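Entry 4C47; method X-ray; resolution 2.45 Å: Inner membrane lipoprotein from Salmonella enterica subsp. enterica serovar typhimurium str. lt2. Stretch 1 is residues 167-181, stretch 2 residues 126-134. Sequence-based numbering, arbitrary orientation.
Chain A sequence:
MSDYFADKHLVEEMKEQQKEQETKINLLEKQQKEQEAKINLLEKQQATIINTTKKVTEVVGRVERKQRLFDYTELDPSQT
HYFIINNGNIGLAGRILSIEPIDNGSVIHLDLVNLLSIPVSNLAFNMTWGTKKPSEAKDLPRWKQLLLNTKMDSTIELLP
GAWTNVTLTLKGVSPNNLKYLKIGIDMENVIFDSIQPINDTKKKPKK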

ATOM      1  N   THR A 167     -13.692 -11.582 -30.706  1.00 65.33           N
ATOM      2  CA  THR A 167     -14.127 -12.899 -30.252  1.00 67.20           C
ATOM      3  C   THR A 167     -13.123 -13.546 -29.298  1.00 72.97           C
ATOM      4  O   THR A 167     -11.948 -13.701 -29.629  1.00 80.92           O
ATOM      5  CB  THR A 167     -14.373 -13.844 -31.443  1.00 72.75           C
ATOM      6  OG1 THR A 167     -15.548 -13.425 -32.149  1.00 78.49           O
ATOM      7  CG2 THR A 167     -14.560 -15.277 -30.962  1.00 72.90           C
ATOM      8  N   LEU A 168     -13.598 -13.920 -28.114  1.00 69.86           N
ATOM      9  CA  LEU A 168     -12.770 -14.606 -27.133  1.00 63.09           C
ATOM     10  C   LEU A 168     -13.145 -16.080 -27.076  1.00 68.89           C
ATOM     11  O   LEU A 168     -14.212 -16.433 -26.580  1.00 74.55           O
ATOM     12  CB  LEU A 168     -12.958 -13.986 -25.748  1.00 57.20           C
ATOM     13  CG  LEU A 168     -12.788 -12.475 -25.631  1.00 59.39           C
ATOM     14  CD1 LEU A 168     -13.008 -12.019 -24.195  1.00 59.78           C
ATOM     15  CD2 LEU A 168     -11.424 -12.034 -26.137  1.00 64.68           C
ATOM     16  N   THR A 169     -12.269 -16.940 -27.586  1.00 69.98           N
ATOM     17  CA  THR A 169     -12.502 -18.376 -27.508  1.00 76.47           C
ATOM     18  C   THR A 169     -11.889 -18.922 -26.225  1.00 79.53           C
ATOM     19  O   THR A 169     -10.676 -18.866 -26.027  1.00 79.62           O
ATOM     20  CB  THR A 169     -11.946 -19.131 -28.729  1.00 83.70           C
ATOM     21  OG1 THR A 169     -10.534 -19.310 -28.582  1.00 96.21           O
ATOM     22  CG2 THR A 169     -12.235 -18.366 -30.009  1.00 78.64           C
ATOM     23  N   LEU A 170     -12.745 -19.440 -25.350  1.00 81.01           N
ATOM     24  CA  LEU A 170     -12.320 -19.925 -24.045  1.00 74.90           C
ATOM     25  C   LEU A 170     -12.644 -21.406 -23.897  1.00 81.13           C
ATOM     26  O   LEU A 170     -13.756 -21.769 -23.510  1.00 88.31           O
ATOM     27  CB  LEU A 170     -13.025 -19.130 -22.947  1.00 72.07           C
ATOM     28  CG  LEU A 170     -12.945 -17.608 -23.077  1.00 65.25           C
ATOM     29  CD1 LEU A 170     -13.705 -16.936 -21.951  1.00 64.64           C
ATOM     30  CD2 LEU A 170     -11.494 -17.151 -23.093  1.00 77.01           C
ATOM     31  N   LYS A 171     -11.675 -22.260 -24.210  1.00 68.12           N
ATOM     32  CA  LYS A 171     -11.873 -23.704 -24.116  1.00 82.11           C
ATOM     33  C   LYS A 171     -11.805 -24.175 -22.666  1.00 87.99           C
ATOM     34  O   LYS A 171     -11.140 -23.555 -21.835  1.00 88.37           O
ATOM     35  CB  LYS A 171     -10.830 -24.443 -24.960  1.00 75.16           C
ATOM     36  N   GLY A 172     -12.504 -25.266 -22.366  1.00 91.27           N
ATOM     37  CA  GLY A 172     -12.446 -25.869 -21.047  1.00 87.05           C
ATOM     38  C   GLY A 172     -13.669 -25.624 -20.182  1.00 89.68           C
ATOM     39  O   GLY A 172     -13.908 -26.363 -19.232  1.00 99.16           O
ATOM     40  N   VAL A 173     -14.441 -24.588 -20.496  1.00 88.10           N
ATOM     41  CA  VAL A 173     -15.604 -24.231 -19.685  1.00 86.61           C
ATOM     42  C   VAL A 173     -16.857 -23.945 -20.517  1.00 84.87           C
ATOM     43  O   VAL A 173     -16.826 -23.128 -21.438  1.00 78.65           O
ATOM     44  CB  VAL A 173     -15.314 -23.011 -18.788  1.00 83.93           C
ATOM     45  CG1 VAL A 173     -16.559 -22.602 -18.035  1.00 83.78           C
ATOM     46  CG2 VAL A 173     -14.189 -23.320 -17.813  1.00 88.85           C
ATOM     47  N   SER A 174     -17.954 -24.622 -20.181  1.00 87.64           N
ATOM     48  CA  SER A 174     -19.242 -24.399 -20.835  1.00 84.44           C
ATOM     49  C   SER A 174     -19.849 -23.063 -20.398  1.00 79.12           C
ATOM     50  O   SER A 174     -19.546 -22.579 -19.306  1.00 77.79           O
ATOM     51  CB  SER A 174     -20.203 -25.546 -20.503  1.00 88.74           C
ATOM     52  OG  SER A 174     -20.590 -25.510 -19.137  1.00 89.92           O
ATOM     53  N   PRO A 175     -20.703 -22.466 -21.252  1.00 73.29           N
ATOM     54  CA  PRO A 175     -21.339 -21.173 -20.965  1.00 76.84           C
ATOM     55  C   PRO A 175     -22.019 -21.081 -19.594  1.00 84.14           C
ATOM     56  O   PRO A 175     -21.868 -20.068 -18.911  1.00 86.74           O
ATOM     57  CB  PRO A 175     -22.378 -21.054 -22.080  1.00 72.98           C
ATOM     58  CG  PRO A 175     -21.759 -21.775 -23.224  1.00 70.57           C
ATOM     59  CD  PRO A 175     -21.037 -22.948 -22.607  1.00 73.61           C
ATOM     60  N   ASN A 176     -22.754 -22.117 -19.202  1.00 91.81           N
ATOM     61  CA  ASN A 176     -23.457 -22.097 -17.921  1.00100.16           C
ATOM     62  C   ASN A 176     -22.526 -22.237 -16.712  1.00103.66           C
ATOM     63  O   ASN A 176     -22.923 -21.971 -15.579  1.00108.64           O
ATOM     64  CB  ASN A 176     -24.562 -23.159 -17.890  1.00111.24           C
ATOM     65  CG  ASN A 176     -24.105 -24.496 -18.444  1.00123.16           C
ATOM     66  OD1 ASN A 176     -23.971 -24.664 -19.657  1.00126.32           O
ATOM     67  ND2 ASN A 176     -23.871 -25.458 -17.557  1.00128.88           N
ATOM     68  N   ASN A 177     -21.286 -22.648 -16.961  1.00102.14           N
ATOM     69  CA  ASN A 177     -20.286 -22.732 -15.902  1.00 96.47           C
ATOM     70  C   ASN A 177     -19.355 -21.525 -15.912  1.00 94.08           C
ATOM     71  O   ASN A 177     -18.681 -21.242 -14.922  1.00 97.03           O
ATOM     72  CB  ASN A 177     -19.466 -24.017 -16.026  1.00 95.28           C
ATOM     73  CG  ASN A 177     -20.301 -25.265 -15.827  1.00100.07           C
ATOM     74  OD1 ASN A 177     -20.319 -26.153 -16.678  1.00100.17           O
ATOM     75  ND2 ASN A 177     -20.992 -25.342 -14.696  1.00 85.22           N
ATOM     76  N   LEU A 178     -19.320 -20.822 -17.039  1.00 87.65           N
ATOM     77  CA  LEU A 178     -18.461 -19.656 -17.194  1.00 83.09           C
ATOM     78  C   LEU A 178     -18.981 -18.480 -16.377  1.00 82.39           C
ATOM     79  O   LEU A 178     -19.815 -17.708 -16.850  1.00 87.69           O
ATOM     80  CB  LEU A 178     -18.355 -19.267 -18.671  1.00 79.67           C
ATOM     81  CG  LEU A 178     -17.422 -18.109 -19.025  1.00 72.23           C
ATOM     82  CD1 LEU A 178     -15.986 -18.465 -18.683  1.00 72.34           C
ATOM     83  CD2 LEU A 178     -17.554 -17.747 -20.496  1.00 73.29           C
ATOM     84  N   LYS A 179     -18.489 -18.342 -15.149  1.00 77.32           N
ATOM     85  CA  LYS A 179     -18.924 -17.249 -14.283  1.00 75.88           C
ATOM     86  C   LYS A 179     -17.764 -16.398 -13.776  1.00 74.23           C
ATOM     87  O   LYS A 179     -17.947 -15.544 -12.908  1.00 73.26           O
ATOM     88  CB  LYS A 179     -19.748 -17.780 -13.110  1.00 84.19           C
ATOM     89  CG  LYS A 179     -20.979 -18.549 -13.543  1.00 86.53           C
ATOM     90  CD  LYS A 179     -21.943 -18.758 -12.396  1.00 89.25           C
ATOM     91  CE  LYS A 179     -23.119 -19.607 -12.837  1.00 96.44           C
ATOM     92  NZ  LYS A 179     -23.740 -19.071 -14.079  1.00 93.68           N
ATOM     93  N   TYR A 180     -16.573 -16.631 -14.318  1.00 71.24           N
ATOM     94  CA  TYR A 180     -15.414 -15.823 -13.956  1.00 68.92           C
ATOM     95  C   TYR A 180     -14.549 -15.502 -15.164  1.00 67.55           C
ATOM     96  O   TYR A 180     -14.069 -16.399 -15.858  1.00 65.05           O
ATOM     97  CB  TYR A 180     -14.562 -16.507 -12.884  1.00 71.52           C
ATOM     98  CG  TYR A 180     -13.371 -15.676 -12.459  1.00 72.40           C
ATOM     99  CD1 TYR A 180     -13.536 -14.565 -11.644  1.00 71.02           C
ATOM    100  CD2 TYR A 180     -12.085 -15.995 -12.880  1.00 72.07           C
ATOM    101  CE1 TYR A 180     -12.457 -13.797 -11.254  1.00 70.75           C
ATOM    102  CE2 TYR A 180     -10.997 -15.230 -12.496  1.00 73.45           C
ATOM    103  CZ  TYR A 180     -11.190 -14.133 -11.682  1.00 72.85           C
ATOM    104  OH  TYR A 180     -10.118 -13.365 -11.297  1.00 68.78           O
ATOM    105  N   LEU A 181     -14.356 -14.210 -15.399  1.00 69.17           N
ATOM    106  CA  LEU A 181     -13.462 -13.741 -16.443  1.00 60.68           C
ATOM    107  C   LEU A 181     -12.618 -12.585 -15.930  1.00 61.06           C
ATOM    108  O   LEU A 181     -13.137 -11.587 -15.437  1.00 57.98           O
ATOM    109  CB  LEU A 181     -14.242 -13.323 -17.691  1.00 56.64           C
ATOM    110  CG  LEU A 181     -13.396 -12.800 -18.852  1.00 55.56           C
ATOM    111  CD1 LEU A 181     -12.368 -13.836 -19.289  1.00 54.43           C
ATOM    112  CD2 LEU A 181     -14.284 -12.394 -20.017  1.00 47.96           C
TER
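Stretch 2, residues 126-134: NMTWGTKKP

The apolar centre of the contact is W129, whose buried indole (chi1 p, 65°) lies against the strand formed by residues 167-171. L170 covers one face of the ring: its CB sits 3.5 Å from the centroid of the five-membered ring of W129, 17° off the ring normal, a CH-pi arrangement. V173 CG2 approaches W129 CD1 at 4.2 Å, while L178 CD1 and L181 CD1 each lie 4.0 Å from W129 CB, so leucines from separate parts of stretch 1 converge on the root of the tryptophan side chain. Two residues earlier, M127 extends the apolar layer, with its SD 3.6 Å from L168 CD2 and its CE 4.3 Å from L170 CD2.

Residues 126-130 are extended, and their strand crosses strand 167-171 at -49°, with a closest axial approach of 8.5 Å. This is packing through side chains; the backbone pairing is made instead by residues 180-181, which run antiparallel to stretch 2. There Y180 pairs with G130 and L181 with W129, at CA-CA distances of 5.1 and 4.5 Å. G130 N donates to Y180 O at 3.0 Å, and the return bond from Y180 N to G130 O, 2.9 Å long, is weak because its angle is only 125°. The same carbonyl, G130 O, also accepts from K179 N at 3.2 Å. G130 adopts phi/psi of 164/-154, where a CB would be jammed against the preceding carbonyl oxygen.

Toward the polar edge, W129 NE1 donates to K171 O at 3.2 Å, near the ring plane, satisfying the indole nitrogen while the ring face remains packed on L170. Beyond the paired strands, T131 CA meets N177 O at 3.5 Å in a nearly linear CA-H...O contact, and K132 CB lies 4.1 Å from K179 CB.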

ATOM      1  N   ASN A 126      -4.280 -10.431 -21.692  1.00 66.10           N
ATOM      2  CA  ASN A 126      -4.092 -11.516 -20.739  1.00 68.41           C
ATOM      3  C   ASN A 126      -5.451 -11.935 -20.205  1.00 69.91           C
ATOM      4  O   ASN A 126      -6.196 -11.109 -19.680  1.00 68.83           O
ATOM      5  CB  ASN A 126      -3.168 -11.088 -19.600  1.00 68.12           C
ATOM      6  CG  ASN A 126      -1.746 -10.839 -20.067  1.00 77.95           C
ATOM      7  OD1 ASN A 126      -1.282 -11.453 -21.027  1.00 88.05           O
ATOM      8  ND2 ASN A 126      -1.045  -9.937 -19.389  1.00 86.49           N
ATOM      9  N   MET A 127      -5.792 -13.211 -20.359  1.00 68.64           N
ATOM     10  CA  MET A 127      -7.114 -13.677 -19.956  1.00 65.52           C
ATOM     11  C   MET A 127      -7.075 -14.911 -19.065  1.00 63.73           C
ATOM     12  O   MET A 127      -6.310 -15.846 -19.307  1.00 60.35           O
ATOM     13  CB  MET A 127      -7.991 -13.944 -21.180  1.00 67.53           C
ATOM     14  CG  MET A 127      -8.327 -12.698 -21.976  1.00 74.42           C
ATOM     15  SD  MET A 127      -9.383 -13.064 -23.383  1.00 80.74           S
ATOM     16  CE  MET A 127      -8.448 -14.376 -24.164  1.00 64.13           C
ATOM     17  N   THR A 128      -7.909 -14.894 -18.030  1.00 61.24           N
ATOM     18  CA  THR A 128      -8.061 -16.024 -17.123  1.00 61.45           C
ATOM     19  C   THR A 128      -9.547 -16.254 -16.918  1.00 65.37           C
ATOM     20  O   THR A 128     -10.288 -15.307 -16.705  1.00 65.34           O
ATOM     21  CB  THR A 128      -7.399 -15.740 -15.763  1.00 63.51           C
ATOM     22  OG1 THR A 128      -6.018 -15.412 -15.962  1.00 67.42           O
ATOM     23  CG2 THR A 128      -7.508 -16.955 -14.846  1.00 71.01           C
ATOM     24  N   TRP A 129      -9.998 -17.500 -16.985  1.00 58.70           N
ATOM     25  CA  TRP A 129     -11.433 -17.745 -16.891  1.00 63.73           C
ATOM     26  C   TRP A 129     -11.781 -19.058 -16.213  1.00 66.92           C
ATOM     27  O   TRP A 129     -10.951 -19.962 -16.112  1.00 73.88           O
ATOM     28  CB  TRP A 129     -12.084 -17.696 -18.276  1.00 62.43           C
ATOM     29  CG  TRP A 129     -11.618 -18.774 -19.197  1.00 67.45           C
ATOM     30  CD1 TRP A 129     -12.243 -19.955 -19.453  1.00 68.17           C
ATOM     31  CD2 TRP A 129     -10.422 -18.773 -19.984  1.00 67.33           C
ATOM     32  NE1 TRP A 129     -11.512 -20.698 -20.357  1.00 65.71           N
ATOM     33  CE2 TRP A 129     -10.388 -19.991 -20.698  1.00 67.70           C
ATOM     34  CE3 TRP A 129      -9.375 -17.861 -20.159  1.00 60.52           C
ATOM     35  CZ2 TRP A 129      -9.352 -20.318 -21.567  1.00 64.18           C
ATOM     36  CZ3 TRP A 129      -8.345 -18.192 -21.026  1.00 61.35           C
ATOM     37  CH2 TRP A 129      -8.343 -19.408 -21.715  1.00 63.19           C
ATOM     38  N   GLY A 130     -13.022 -19.157 -15.748  1.00 67.81           N
ATOM     39  CA  GLY A 130     -13.484 -20.396 -15.152  1.00 69.61           C
ATOM     40  C   GLY A 130     -14.744 -20.250 -14.332  1.00 77.26           C
ATOM     41  O   GLY A 130     -15.549 -19.341 -14.552  1.00 74.88           O
ATOM     42  N   THR A 131     -14.906 -21.154 -13.372  1.00 76.95           N
ATOM     43  CA  THR A 131     -16.091 -21.184 -12.529  1.00 75.55           C
ATOM     44  C   THR A 131     -16.124 -19.990 -11.587  1.00 71.41           C
ATOM     45  O   THR A 131     -15.156 -19.234 -11.496  1.00 68.79           O
ATOM     46  CB  THR A 131     -16.139 -22.471 -11.695  1.00 79.68           C
ATOM     47  OG1 THR A 131     -15.334 -22.312 -10.520  1.00 86.89           O
ATOM     48  CG2 THR A 131     -15.621 -23.647 -12.512  1.00 76.03           C
ATOM     49  N   LYS A 132     -17.243 -19.835 -10.884  1.00 75.55           N
ATOM     50  CA  LYS A 132     -17.444 -18.723  -9.959  1.00 79.14           C
ATOM     51  C   LYS A 132     -16.352 -18.640  -8.899  1.00 79.20           C
ATOM     52  O   LYS A 132     -15.896 -19.660  -8.380  1.00 84.96           O
ATOM     53  CB  LYS A 132     -18.810 -18.840  -9.278  1.00 74.34           C
ATOM     54  N   LYS A 133     -15.939 -17.416  -8.591  1.00 80.55           N
ATOM     55  CA  LYS A 133     -14.953 -17.160  -7.548  1.00 89.01           C
ATOM     56  C   LYS A 133     -15.527 -17.563  -6.193  1.00 95.45           C
ATOM     57  O   LYS A 133     -16.535 -17.009  -5.756  1.00104.99           O
ATOM     58  CB  LYS A 133     -14.576 -15.674  -7.546  1.00 91.04           C
ATOM     59  CG  LYS A 133     -13.266 -15.335  -6.849  1.00 97.09           C
ATOM     60  CD  LYS A 133     -12.896 -13.875  -7.090  1.00102.70           C
ATOM     61  CE  LYS A 133     -11.502 -13.543  -6.581  1.00101.55           C
ATOM     62  NZ  LYS A 133     -11.412 -13.586  -5.096  1.00103.52           N
ATOM     63  N   PRO A 134     -14.893 -18.540  -5.527  1.00 99.80           N
ATOM     64  CA  PRO A 134     -15.380 -19.059  -4.243  1.00105.08           C
ATOM     65  C   PRO A 134     -15.430 -17.977  -3.169  1.00105.37           C
ATOM     66  O   PRO A 134     -14.558 -17.110  -3.129  1.00102.70           O
ATOM     67  CB  PRO A 134     -14.341 -20.128  -3.878  1.00104.96           C
ATOM     68  CG  PRO A 134     -13.115 -19.744  -4.635  1.00102.51           C
ATOM     69  CD  PRO A 134     -13.616 -19.158  -5.920  1.00 99.24           C
TER